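Local coordinates for protein SusD homolog (Bacteroides thetaiotaomicron, PDB 3EHM) that probably binds mucin O-glycans as a SusD-like outer membrane lipoprotein, contributing to their use by a human gut symbiont, at residues D285-Y291 with S375-V381; V238-I242 with F342-Y348; F83-N89 with R488-T494. All coordinates share one frame. Residues are numbered along the deposited sequence.

Contact 1: D285-Y291 with S375-V381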
# COMPACT_ATOMS: atom_id res chain seq x y z
N ASP A 285 -14.28 -12.72 -10.62
CA ASP A 285 -14.49 -11.67 -9.63
C ASP A 285 -15.29 -10.49 -10.17
O ASP A 285 -14.88 -9.83 -11.12
CB ASP A 285 -13.12 -11.17 -9.16
CG ASP A 285 -13.15 -10.62 -7.75
OD1 ASP A 285 -14.06 -9.82 -7.42
OD2 ASP A 285 -12.24 -10.97 -6.97
N PRO A 286 -16.45 -10.19 -9.54
CA PRO A 286 -17.27 -9.07 -9.99
C PRO A 286 -16.58 -7.72 -9.75
O PRO A 286 -17.05 -6.67 -10.20
CB PRO A 286 -18.54 -9.23 -9.16
CG PRO A 286 -18.02 -9.81 -7.88
CD PRO A 286 -17.05 -10.86 -8.37
N ARG A 287 -15.47 -7.74 -9.02
CA ARG A 287 -14.74 -6.51 -8.75
C ARG A 287 -13.95 -6.06 -9.97
O ARG A 287 -13.48 -4.92 -10.03
CB ARG A 287 -13.81 -6.68 -7.54
CG ARG A 287 -14.56 -6.66 -6.21
CD ARG A 287 -13.69 -7.06 -5.03
NE ARG A 287 -13.21 -8.44 -5.15
CZ ARG A 287 -12.56 -9.09 -4.19
NH1 ARG A 287 -12.30 -8.49 -3.03
NH2 ARG A 287 -12.18 -10.34 -4.39
N LEU A 288 -13.80 -6.95 -10.95
CA LEU A 288 -13.08 -6.60 -12.17
C LEU A 288 -13.73 -5.38 -12.81
O LEU A 288 -13.06 -4.40 -13.15
CB LEU A 288 -13.10 -7.77 -13.16
CG LEU A 288 -12.48 -7.53 -14.54
CD1 LEU A 288 -11.04 -7.04 -14.39
CD2 LEU A 288 -12.53 -8.81 -15.34
N SER A 289 -15.05 -5.44 -12.97
CA SER A 289 -15.82 -4.36 -13.57
C SER A 289 -15.89 -3.12 -12.68
O SER A 289 -16.04 -2.00 -13.17
CB SER A 289 -17.24 -4.83 -13.88
OG SER A 289 -17.98 -3.81 -14.52
N ALA A 290 -15.79 -3.32 -11.38
CA ALA A 290 -15.84 -2.21 -10.44
C ALA A 290 -14.53 -1.43 -10.43
O ALA A 290 -14.52 -0.22 -10.26
CB ALA A 290 -16.15 -2.71 -9.04
N TYR A 291 -13.42 -2.14 -10.64
CA TYR A 291 -12.10 -1.51 -10.62
C TYR A 291 -11.62 -0.96 -11.96
O TYR A 291 -10.98 0.09 -12.00
CB TYR A 291 -11.02 -2.49 -10.14
CG TYR A 291 -11.12 -3.00 -8.72
CD1 TYR A 291 -11.92 -2.37 -7.77
CD2 TYR A 291 -10.35 -4.10 -8.31
CE1 TYR A 291 -11.97 -2.83 -6.44
CE2 TYR A 291 -10.39 -4.55 -6.99
CZ TYR A 291 -11.19 -3.91 -6.06
OH TYR A 291 -11.23 -4.36 -4.76
N SER A 375 -15.53 -6.59 1.52
CA SER A 375 -14.91 -5.99 0.34
C SER A 375 -15.94 -5.82 -0.77
O SER A 375 -15.97 -4.80 -1.44
CB SER A 375 -13.74 -6.83 -0.16
OG SER A 375 -13.21 -6.28 -1.36
N PHE A 376 -16.77 -6.84 -0.97
CA PHE A 376 -17.80 -6.78 -2.00
C PHE A 376 -18.74 -5.61 -1.70
O PHE A 376 -19.18 -4.90 -2.59
CB PHE A 376 -18.60 -8.09 -2.05
CG PHE A 376 -18.01 -9.12 -2.96
CD1 PHE A 376 -16.65 -9.40 -2.95
CD2 PHE A 376 -18.83 -9.83 -3.84
CE1 PHE A 376 -16.11 -10.36 -3.80
CE2 PHE A 376 -18.30 -10.80 -4.69
CZ PHE A 376 -16.93 -11.06 -4.67
N GLN A 377 -19.05 -5.43 -0.42
CA GLN A 377 -19.92 -4.34 -0.01
C GLN A 377 -19.23 -3.01 -0.26
O GLN A 377 -19.84 -2.06 -0.73
CB GLN A 377 -20.30 -4.48 1.46
CG GLN A 377 -21.23 -5.65 1.74
CD GLN A 377 -21.58 -5.77 3.21
OE1 GLN A 377 -21.98 -4.79 3.85
NE2 GLN A 377 -21.44 -6.97 3.76
N GLU A 378 -17.94 -2.94 0.06
CA GLU A 378 -17.17 -1.71 -0.15
C GLU A 378 -17.21 -1.32 -1.62
O GLU A 378 -17.32 -0.14 -1.96
CB GLU A 378 -15.72 -1.90 0.31
CG GLU A 378 -15.57 -2.25 1.78
CD GLU A 378 -14.13 -2.50 2.22
OE1 GLU A 378 -13.32 -3.01 1.41
OE2 GLU A 378 -13.82 -2.22 3.38
N GLN A 379 -17.12 -2.32 -2.50
CA GLN A 379 -17.11 -2.07 -3.94
C GLN A 379 -18.49 -2.06 -4.60
O GLN A 379 -18.60 -1.89 -5.81
CB GLN A 379 -16.22 -3.12 -4.62
CG GLN A 379 -14.83 -3.23 -3.99
CD GLN A 379 -14.08 -1.92 -3.99
OE1 GLN A 379 -13.16 -1.71 -3.19
NE2 GLN A 379 -14.46 -1.02 -4.89
N GLY A 380 -19.53 -2.24 -3.79
CA GLY A 380 -20.88 -2.23 -4.32
C GLY A 380 -21.21 -3.36 -5.28
O GLY A 380 -22.06 -3.19 -6.16
N VAL A 381 -20.56 -4.51 -5.13
CA VAL A 381 -20.83 -5.64 -6.01
C VAL A 381 -21.53 -6.75 -5.24
O VAL A 381 -21.49 -6.78 -4.01
CB VAL A 381 -19.55 -6.21 -6.64
CG1 VAL A 381 -18.98 -5.20 -7.62
CG2 VAL A 381 -18.54 -6.54 -5.55
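Charge and polarity meet at Arg287. Within its own segment its guanidinium forms a two-pronged salt bridge with Asp285, NE to OD1 at 2.8 Å and NH2 to OD2 at 2.7 Å. Asp285 OD1 also accepts from Arg287 N (3.0 Å), capping the start of the short helix, so one aspartate both caps the backbone and orients the arginine. Held this way, Arg287 NH1 reaches across to donate to Ser375 OG at 2.9 Å. Serine suits the place: its small hydroxyl accepts the bond at a buried spot near the helix end.

Aromatic and apolar contacts flank this polar link. Phe376 lies over one face of the guanidinium, its CE1 3.7 Å from Arg287 NE, and its CE2 comes within 3.4 Å of Pro286 CG. The compact, rigid Pro286 also meets Val381, CG to CG2 at 4.0 Å. Ala290 CB is 4.0 Å from Val381 CG1, a methyl short enough to let the backbones approach. Gln379 presents its amide to the ring edge of Tyr291, CD to CE1 at 3.4 Å.

A Schellman motif ends helix 364-378. Gly380 takes positive phi, easy for a residue without a side chain, while Val381 N bonds Phe376 O and turns Val381 inward.

Around the pair, helix 429-445 receives the hydroxyl of Tyr291 at Leu443 O and touches Ser375 through Ala444; helix 384-388 adds Tyr387 beside Pro286 and Phe376, and helix 274-282 packs Leu280 against Asp285, Leu288 and Tyr291.

Contact 2: V238-I242 with F342-Y348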
# COMPACT_ATOMS: atom_id res chain seq x y z
N VAL A 238 -11.34 -1.56 16.62
CA VAL A 238 -10.70 -1.32 15.33
C VAL A 238 -11.75 -1.03 14.27
O VAL A 238 -12.95 -1.04 14.56
CB VAL A 238 -9.86 -2.54 14.88
CG1 VAL A 238 -8.65 -2.71 15.79
CG2 VAL A 238 -10.73 -3.80 14.92
N ILE A 239 -11.31 -0.78 13.04
CA ILE A 239 -12.24 -0.49 11.95
C ILE A 239 -12.86 -1.79 11.44
O ILE A 239 -12.20 -2.58 10.77
CB ILE A 239 -11.51 0.23 10.78
CG1 ILE A 239 -10.99 1.59 11.27
CG2 ILE A 239 -12.46 0.44 9.61
CD1 ILE A 239 -10.13 2.32 10.26
N GLU A 240 -14.13 -2.01 11.78
CA GLU A 240 -14.83 -3.23 11.37
C GLU A 240 -16.05 -2.94 10.52
O GLU A 240 -16.66 -3.85 9.96
CB GLU A 240 -15.28 -4.01 12.60
CG GLU A 240 -14.22 -4.26 13.64
CD GLU A 240 -14.77 -5.02 14.83
OE1 GLU A 240 -15.82 -4.60 15.37
OE2 GLU A 240 -14.15 -6.03 15.24
N ASP A 241 -16.40 -1.66 10.41
CA ASP A 241 -17.56 -1.25 9.64
C ASP A 241 -17.10 -0.28 8.57
O ASP A 241 -16.17 0.49 8.78
CB ASP A 241 -18.58 -0.58 10.57
CG ASP A 241 -18.94 -1.45 11.76
OD1 ASP A 241 -19.69 -2.43 11.57
OD2 ASP A 241 -18.46 -1.16 12.88
N ILE A 242 -17.74 -0.31 7.40
CA ILE A 242 -17.34 0.58 6.32
C ILE A 242 -17.46 2.04 6.76
O ILE A 242 -16.69 2.90 6.33
CB ILE A 242 -18.20 0.33 5.06
CG1 ILE A 242 -17.97 -1.10 4.57
CG2 ILE A 242 -17.83 1.33 3.97
CD1 ILE A 242 -18.87 -1.52 3.41
N PHE A 342 -7.16 3.10 5.21
CA PHE A 342 -7.44 1.84 5.88
C PHE A 342 -8.93 1.51 5.77
O PHE A 342 -9.77 2.34 6.08
CB PHE A 342 -7.04 1.94 7.36
CG PHE A 342 -6.73 0.61 8.00
CD1 PHE A 342 -7.71 -0.36 8.14
CD2 PHE A 342 -5.44 0.32 8.44
CE1 PHE A 342 -7.42 -1.61 8.72
CE2 PHE A 342 -5.13 -0.92 9.02
CZ PHE A 342 -6.13 -1.88 9.15
N ARG A 343 -9.24 0.29 5.33
CA ARG A 343 -10.63 -0.11 5.17
C ARG A 343 -11.00 -1.29 6.06
O ARG A 343 -10.14 -2.07 6.46
CB ARG A 343 -10.92 -0.46 3.71
CG ARG A 343 -10.36 0.57 2.74
CD ARG A 343 -10.97 0.42 1.36
NE ARG A 343 -12.37 0.86 1.33
CZ ARG A 343 -13.10 0.92 0.22
NH1 ARG A 343 -12.58 0.56 -0.94
NH2 ARG A 343 -14.36 1.34 0.29
N ALA A 344 -12.29 -1.42 6.33
CA ALA A 344 -12.79 -2.50 7.18
C ALA A 344 -12.39 -3.89 6.69
O ALA A 344 -12.07 -4.77 7.50
CB ALA A 344 -14.31 -2.40 7.31
N SER A 345 -12.41 -4.10 5.38
CA SER A 345 -12.06 -5.42 4.86
C SER A 345 -10.66 -5.85 5.29
O SER A 345 -10.44 -7.02 5.60
CB SER A 345 -12.17 -5.44 3.33
OG SER A 345 -11.33 -4.48 2.72
N GLU A 346 -9.72 -4.91 5.34
CA GLU A 346 -8.36 -5.26 5.74
C GLU A 346 -8.33 -5.82 7.16
O GLU A 346 -7.62 -6.79 7.45
CB GLU A 346 -7.44 -4.04 5.66
CG GLU A 346 -5.97 -4.42 5.79
CD GLU A 346 -5.03 -3.23 5.87
OE1 GLU A 346 -5.38 -2.14 5.34
OE2 GLU A 346 -3.94 -3.39 6.45
N THR A 347 -9.10 -5.20 8.05
CA THR A 347 -9.16 -5.66 9.43
C THR A 347 -9.49 -7.14 9.52
O THR A 347 -8.87 -7.89 10.28
CB THR A 347 -10.21 -4.86 10.23
OG1 THR A 347 -9.82 -3.48 10.28
CG2 THR A 347 -10.34 -5.39 11.64
N TYR A 348 -10.47 -7.58 8.74
CA TYR A 348 -10.85 -8.99 8.77
C TYR A 348 -9.75 -9.92 8.26
O TYR A 348 -9.55 -10.99 8.82
CB TYR A 348 -12.14 -9.22 7.99
CG TYR A 348 -13.34 -8.60 8.67
CD1 TYR A 348 -13.73 -7.30 8.38
CD2 TYR A 348 -14.04 -9.29 9.66
CE1 TYR A 348 -14.78 -6.69 9.06
CE2 TYR A 348 -15.09 -8.70 10.35
CZ TYR A 348 -15.46 -7.40 10.04
OH TYR A 348 -16.49 -6.79 10.72
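The irregular loop 238-242 passes the first turn of helix 344-356, bending at Glu240 (psi -9°) and entering a 3-10 turn at Ile242, and the backbones come closest where Glu240 and Ala344 bring their CA atoms to 4.7 Å. Such an approach needs a small residue, and Ala344 supplies one: its CB lies 3.7 Å from the carbonyl carbons of both Glu240 and Asp241, while its CA is 3.6 Å from Ile239 O. Arg343 holds the N-cap position, so the chain changes there from strand to helix.

Two side chains of the helix tie down carbonyls of the loop, which here forms no regular helix or strand. Thr347 OG1 donates to Ile239 O at 2.6 Å, and Tyr348 OH to the next carbonyl, Glu240 O, at 3.0 Å. Threonine is short and bonds close to the helix surface, whereas tyrosine reaches farther round it.

In the fold, the loop leads into strand 246-248, which pairs antiparallel with strand 339-342; Phe342 bonds Ala246 through the backbone. The contact therefore continues from that small sheet onto helix 344-356, part of the helical scaffold of this SusD-like protein, whose family belongs to the tetratricopeptide repeat clan.

Apolar side chains fill the remaining space. Ile239, branched and buried, packs CG2 against Ala344 CB at 4.1 Å and CD1 against Phe342 CD1 at 4.2 Å, and Val238 CG2 meets the methyl CG2 of Thr347 at 3.7 Å. Arg343 points its CB away and sends its charge to a salt bridge with Glu245, while helix 197-215 backs Val238 and Phe342.

Contact 3: F83-N89 with R488-T494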
# COMPACT_ATOMS: atom_id res chain seq x y z
N PHE A 83 16.76 3.07 -9.63
CA PHE A 83 16.62 4.00 -8.52
C PHE A 83 17.64 5.13 -8.53
O PHE A 83 18.58 5.15 -7.73
CB PHE A 83 16.66 3.24 -7.20
CG PHE A 83 15.62 2.15 -7.08
CD1 PHE A 83 14.44 2.20 -7.82
CD2 PHE A 83 15.80 1.10 -6.19
CE1 PHE A 83 13.45 1.22 -7.68
CE2 PHE A 83 14.81 0.11 -6.03
CZ PHE A 83 13.64 0.17 -6.78
N THR A 84 17.44 6.09 -9.43
CA THR A 84 18.34 7.23 -9.57
C THR A 84 18.31 8.18 -8.39
O THR A 84 17.37 8.19 -7.60
CB THR A 84 18.00 8.04 -10.82
OG1 THR A 84 16.70 8.62 -10.67
CG2 THR A 84 18.00 7.13 -12.05
N ASP A 85 19.36 8.99 -8.28
CA ASP A 85 19.49 9.95 -7.20
C ASP A 85 18.27 10.88 -7.15
O ASP A 85 17.68 11.09 -6.09
CB ASP A 85 20.76 10.77 -7.38
CG ASP A 85 21.26 11.38 -6.08
OD1 ASP A 85 21.91 10.65 -5.30
OD2 ASP A 85 20.97 12.57 -5.84
N SER A 86 17.90 11.43 -8.30
CA SER A 86 16.77 12.35 -8.36
C SER A 86 15.44 11.70 -7.97
O SER A 86 14.66 12.28 -7.22
CB SER A 86 16.64 12.96 -9.76
OG SER A 86 16.42 11.96 -10.73
N ARG A 87 15.17 10.50 -8.48
CA ARG A 87 13.91 9.82 -8.16
C ARG A 87 13.82 9.30 -6.72
O ARG A 87 12.73 9.25 -6.15
CB ARG A 87 13.65 8.68 -9.15
CG ARG A 87 13.45 9.15 -10.59
CD ARG A 87 12.24 10.08 -10.75
NE ARG A 87 10.97 9.41 -10.51
CZ ARG A 87 9.77 9.95 -10.73
NH1 ARG A 87 9.68 11.19 -11.21
NH2 ARG A 87 8.67 9.26 -10.48
N MSE A 88 14.95 8.90 -6.15
CA MSE A 88 14.96 8.40 -4.77
C MSE A 88 14.86 9.57 -3.80
O MSE A 88 14.29 9.45 -2.71
CB MSE A 88 16.22 7.58 -4.50
CG MSE A 88 16.21 6.22 -5.18
SE MSE A 88 14.65 5.17 -4.67
CE MSE A 88 13.51 5.53 -6.19
N ASN A 89 15.42 10.71 -4.19
CA ASN A 89 15.33 11.90 -3.36
C ASN A 89 13.86 12.32 -3.39
O ASN A 89 13.29 12.75 -2.38
CB ASN A 89 16.20 13.01 -3.95
CG ASN A 89 15.93 14.36 -3.33
OD1 ASN A 89 15.46 15.28 -3.99
ND2 ASN A 89 16.23 14.48 -2.04
N ARG A 488 13.03 -3.19 -1.83
CA ARG A 488 12.96 -1.88 -1.17
C ARG A 488 13.50 -0.81 -2.11
O ARG A 488 14.13 -1.12 -3.11
CB ARG A 488 13.83 -1.88 0.09
CG ARG A 488 15.33 -2.08 -0.21
CD ARG A 488 16.20 -2.08 1.06
NE ARG A 488 16.38 -0.74 1.63
CZ ARG A 488 17.31 0.13 1.24
NH1 ARG A 488 18.16 -0.18 0.27
NH2 ARG A 488 17.40 1.32 1.82
N PHE A 489 13.23 0.45 -1.77
CA PHE A 489 13.76 1.57 -2.53
C PHE A 489 15.11 1.81 -1.84
O PHE A 489 15.29 1.41 -0.69
CB PHE A 489 12.91 2.83 -2.34
CG PHE A 489 11.89 3.06 -3.42
CD1 PHE A 489 11.74 2.16 -4.48
CD2 PHE A 489 11.06 4.19 -3.38
CE1 PHE A 489 10.79 2.38 -5.48
CE2 PHE A 489 10.11 4.41 -4.38
CZ PHE A 489 9.97 3.51 -5.43
N ARG A 490 16.06 2.43 -2.53
CA ARG A 490 17.34 2.72 -1.91
C ARG A 490 17.38 4.23 -1.72
O ARG A 490 16.71 4.96 -2.45
CB ARG A 490 18.52 2.28 -2.79
CG ARG A 490 18.74 3.17 -4.01
CD ARG A 490 20.12 2.96 -4.64
NE ARG A 490 20.31 3.84 -5.78
CZ ARG A 490 21.49 4.11 -6.34
NH1 ARG A 490 22.59 3.56 -5.86
NH2 ARG A 490 21.56 4.95 -7.37
N PHE A 491 18.15 4.70 -0.75
CA PHE A 491 18.26 6.13 -0.53
C PHE A 491 19.12 6.71 -1.65
O PHE A 491 19.88 5.98 -2.29
CB PHE A 491 18.92 6.42 0.82
CG PHE A 491 18.07 6.05 1.99
CD1 PHE A 491 17.00 6.84 2.37
CD2 PHE A 491 18.31 4.88 2.70
CE1 PHE A 491 16.17 6.48 3.43
CE2 PHE A 491 17.49 4.50 3.76
CZ PHE A 491 16.42 5.30 4.13
N ALA A 492 18.97 8.00 -1.89
CA ALA A 492 19.75 8.68 -2.92
C ALA A 492 21.19 8.76 -2.41
O ALA A 492 21.44 9.30 -1.34
CB ALA A 492 19.19 10.08 -3.16
N PRO A 493 22.15 8.21 -3.17
CA PRO A 493 23.56 8.23 -2.77
C PRO A 493 24.05 9.60 -2.29
O PRO A 493 24.73 9.70 -1.27
CB PRO A 493 24.28 7.76 -4.03
CG PRO A 493 23.32 6.77 -4.59
CD PRO A 493 21.99 7.49 -4.45
N THR A 494 23.69 10.66 -3.01
CA THR A 494 24.13 12.00 -2.64
C THR A 494 23.59 12.47 -1.30
O THR A 494 24.14 13.38 -0.69
CB THR A 494 23.76 13.05 -3.70
OG1 THR A 494 22.33 13.20 -3.75
CG2 THR A 494 24.28 12.64 -5.07
O HOH W 1 16.70 9.45 -0.72
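Asp85, in the first turn of helix 85-110, spends both carboxylate oxygens on Thr494: OD1 accepts from Thr494 N at 2.9 Å and OD2 from Thr494 OG1 at 2.6 Å. Threonine offers two donors on one residue, and aspartate is short enough to meet both. Arg490, in turn, directs NE (2.9 Å) and NH2 (3.0 Å) at Phe83 O, which thus accepts twice. Thr84 is the N-cap, its OG1 accepting from Arg87 N at 3.3 Å. Ala492 N donates to water 1 at 2.9 Å, and that water gives a weak bond to Met88 O at 3.1 Å, bridging helix and loop.

Topologically, the helix near the chain's beginning is joined here to an irregular loop some four hundred residues later, in the SusD-like fold, where helices far outweigh strands. The CA-to-CB bond of Arg488 points away from the helix, and its guanidinium donates to Ile514 O and Phe140 O; Phe491 stacks on Phe140.

Other polar atoms go without: Arg488 O, Arg490 N and Arg490 O are buried with no hydrogen-bonding partner in the model. Arg488 O sits 3.2 Å from Phe83 CE2, and Arg490 O 3.0 Å from SE of Met88, which is present as selenomethionine.

Phe489 presents its edge to the face of Phe83, an edge-to-face pair with centroids 5.0 Å apart and planes at 67°. Met88 lies over the face of Phe489, its CE 3.9 Å from the ring centroid in a CH-pi contact, with SE making a Met-aromatic one. Ala492 is small enough to let its CA come within 4.5 Å of the CA of Asp85.

In the fold
Along the chain the segments run 83-89, 238-242, 285-291, 342-348, 375-381 and 488-494, so contacts 1 and 2 alternate with each other and both fall within the span bracketed by contact 3. Contacts 1 and 2 are neighbours, their centres 16 Å apart, on the consecutive helices 364-378 and 344-356; they touch where Glu378 OE1 lies 2.8 Å from Ser345 OG, a probable hydrogen bond. Contact 3 lies across the chain's centre, with centres about 36 Å and 34 Å away and no touching atoms. Two contacts thus join loops and a short helix to one helical pair, while the third brings early and late parts of the single chain together.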